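Local coordinates for actin binding protein family protein (Entamoeba histolytica HM-1:IMSS, PDB 6K2F), which probably binds monomeric actin through domains of the ADF/cofilin family and is thought to restrain filament growth by sequestering those monomers, at residues A37-T42 / L49-K54. Numbering follows the deposited sequence.
Sequences AIEQGT and LDLVLK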
loop_
_atom_site.group_PDB
_atom_site.type_symbol
_atom_site.label_atom_id
_atom_site.label_comp_id
_atom_site.label_asym_id
_atom_site.label_seq_id
_atom_site.Cartn_x
_atom_site.Cartn_y
_atom_site.Cartn_z
ATOM N N ALA A 37 -14.453 0.333 -5.093
ATOM C CA ALA A 37 -13.697 0.034 -3.864
ATOM C C ALA A 37 -12.262 0.498 -4.039
ATOM O O ALA A 37 -11.796 0.616 -5.195
ATOM C CB ALA A 37 -13.715 -1.455 -3.590
ATOM N N ILE A 38 -11.623 0.784 -2.917
ATOM C CA ILE A 38 -10.196 1.198 -2.885
ATOM C C ILE A 38 -9.490 0.306 -1.877
ATOM O O ILE A 38 -9.989 0.176 -0.746
ATOM C CB ILE A 38 -10.071 2.675 -2.518
ATOM C CG1 ILE A 38 -10.853 3.557 -3.495
ATOM C CG2 ILE A 38 -8.604 3.049 -2.433
ATOM C CD1 ILE A 38 -11.196 4.900 -2.923
ATOM N N GLU A 39 -8.349 -0.257 -2.265
ATOM C CA GLU A 39 -7.510 -1.100 -1.390
ATOM C C GLU A 39 -6.186 -0.378 -1.133
ATOM O O GLU A 39 -5.449 -0.102 -2.111
ATOM C CB GLU A 39 -7.270 -2.455 -2.049
ATOM C CG GLU A 39 -6.304 -3.343 -1.287
ATOM C CD GLU A 39 -6.653 -3.603 0.163
ATOM O OE1 GLU A 39 -7.775 -4.136 0.418
ATOM O OE2 GLU A 39 -5.815 -3.292 1.043
ATOM N N GLN A 40 -5.904 -0.115 0.143
ATOM C CA GLN A 40 -4.661 0.551 0.598
ATOM C C GLN A 40 -3.486 -0.355 0.249
ATOM O O GLN A 40 -2.440 0.168 -0.160
ATOM C CB GLN A 40 -4.734 0.811 2.097
ATOM C CG GLN A 40 -3.447 1.368 2.674
ATOM C CD GLN A 40 -3.128 2.710 2.073
ATOM O OE1 GLN A 40 -3.968 3.608 2.024
ATOM N NE2 GLN A 40 -1.890 2.858 1.632
ATOM N N GLY A 41 -3.645 -1.661 0.449
ATOM C CA GLY A 41 -2.548 -2.623 0.262
ATOM C C GLY A 41 -1.360 -2.287 1.152
ATOM O O GLY A 41 -1.538 -1.720 2.259
ATOM N N THR A 42 -0.165 -2.647 0.692
ATOM C CA THR A 42 1.085 -2.633 1.475
ATOM C C THR A 42 2.230 -2.189 0.557
ATOM O O THR A 42 1.985 -1.836 -0.608
ATOM C CB THR A 42 1.367 -4.010 2.107
ATOM O OG1 THR A 42 1.749 -4.909 1.073
ATOM C CG2 THR A 42 0.185 -4.572 2.866
ATOM N N LEU A 49 -1.060 -8.526 -4.973
ATOM C CA LEU A 49 -1.772 -9.051 -6.163
ATOM C C LEU A 49 -2.910 -9.966 -5.703
ATOM O O LEU A 49 -3.971 -9.971 -6.350
ATOM C CB LEU A 49 -0.801 -9.782 -7.094
ATOM C CG LEU A 49 0.050 -8.864 -7.970
ATOM C CD1 LEU A 49 1.192 -9.636 -8.610
ATOM C CD2 LEU A 49 -0.816 -8.189 -9.023
ATOM N N ASP A 50 -2.704 -10.720 -4.623
ATOM C CA ASP A 50 -3.721 -11.696 -4.170
ATOM C C ASP A 50 -4.926 -10.964 -3.560
ATOM O O ASP A 50 -6.026 -11.583 -3.498
ATOM C CB ASP A 50 -3.100 -12.713 -3.223
ATOM C CG ASP A 50 -2.259 -13.750 -3.946
ATOM O OD1 ASP A 50 -2.487 -13.951 -5.154
ATOM O OD2 ASP A 50 -1.394 -14.372 -3.288
ATOM N N LEU A 51 -4.774 -9.715 -3.113
ATOM C CA LEU A 51 -5.921 -8.966 -2.510
ATOM C C LEU A 51 -7.029 -8.755 -3.541
ATOM O O LEU A 51 -8.196 -8.641 -3.139
ATOM C CB LEU A 51 -5.438 -7.619 -1.969
ATOM C CG LEU A 51 -4.453 -7.710 -0.810
ATOM C CD1 LEU A 51 -3.950 -6.323 -0.443
ATOM C CD2 LEU A 51 -5.091 -8.399 0.393
ATOM N N VAL A 52 -6.699 -8.717 -4.825
ATOM C CA VAL A 52 -7.700 -8.516 -5.903
ATOM C C VAL A 52 -8.796 -9.574 -5.780
ATOM O O VAL A 52 -9.984 -9.251 -6.034
ATOM C CB VAL A 52 -7.031 -8.573 -7.281
ATOM C CG1 VAL A 52 -8.066 -8.731 -8.399
ATOM C CG2 VAL A 52 -6.167 -7.345 -7.480
ATOM N N LEU A 53 -8.424 -10.801 -5.426
ATOM C CA LEU A 53 -9.372 -11.944 -5.416
ATOM C C LEU A 53 -10.510 -11.702 -4.418
ATOM O O LEU A 53 -11.582 -12.346 -4.583
ATOM C CB LEU A 53 -8.584 -13.210 -5.087
ATOM C CG LEU A 53 -7.455 -13.560 -6.049
ATOM C CD1 LEU A 53 -6.727 -14.815 -5.588
ATOM C CD2 LEU A 53 -7.990 -13.743 -7.448
ATOM N N LYS A 54 -10.284 -10.868 -3.401
ATOM C CA LYS A 54 -11.292 -10.535 -2.365
ATOM C C LYS A 54 -12.343 -9.548 -2.906
ATOM O O LYS A 54 -13.409 -9.427 -2.288
ATOM C CB LYS A 54 -10.620 -9.856 -1.168
ATOM C CG LYS A 54 -9.675 -10.705 -0.330
ATOM C CD LYS A 54 -9.267 -9.980 0.952
ATOM C CE LYS A 54 -8.814 -10.892 2.075
ATOM N NZ LYS A 54 -7.453 -11.425 1.835
#
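Leu-51 meets Glu-39 and Gly-41 where, in this N-terminal ADF-homology domain of twinfilin, the chain leaves strand 32-39 of the central mixed sheet and turns back through helix 45-49 into residues 50-54, which keep helical backbone angles. The contact is small, burying 99 Å² in all, and lies at the surface of the domain.

What passes between the segments is van der Waals contact alone, and it rests on one methyl group. CD1 of Leu-51 lies over one face of the Glu-39 carboxylate, 3.9 Å from both CD and OE2 of Glu-39, and touches its CG as well. The same CD1 is 4.0 Å from CA of Gly-41, reaching the strand end and the turn together. The two side chains cross at about a right angle. Phe-23 of the adjacent strand 23-29 touches both side chains, while Val-52, pointing away from 37-42, packs on Ile-64 and Phe-66 of strand 62-68.

The carboxylate makes its hydrogen bonds within 37-42 and to Tyr-55. CG of Glu-39 is anti to the backbone N (chi1 174°), and a bend at chi2 (55°) folds the carboxylate back toward the turn, with OE1 hydrogen-bonded to the hydroxyl of Tyr-55. Both oxygens thus have a partner, which should hold the group's rotation. Gly-41 has a positive phi here, and its N donates to the anti lone pair of Glu-39 OE2 at 2.8 Å, with an N-H...O angle of 155°.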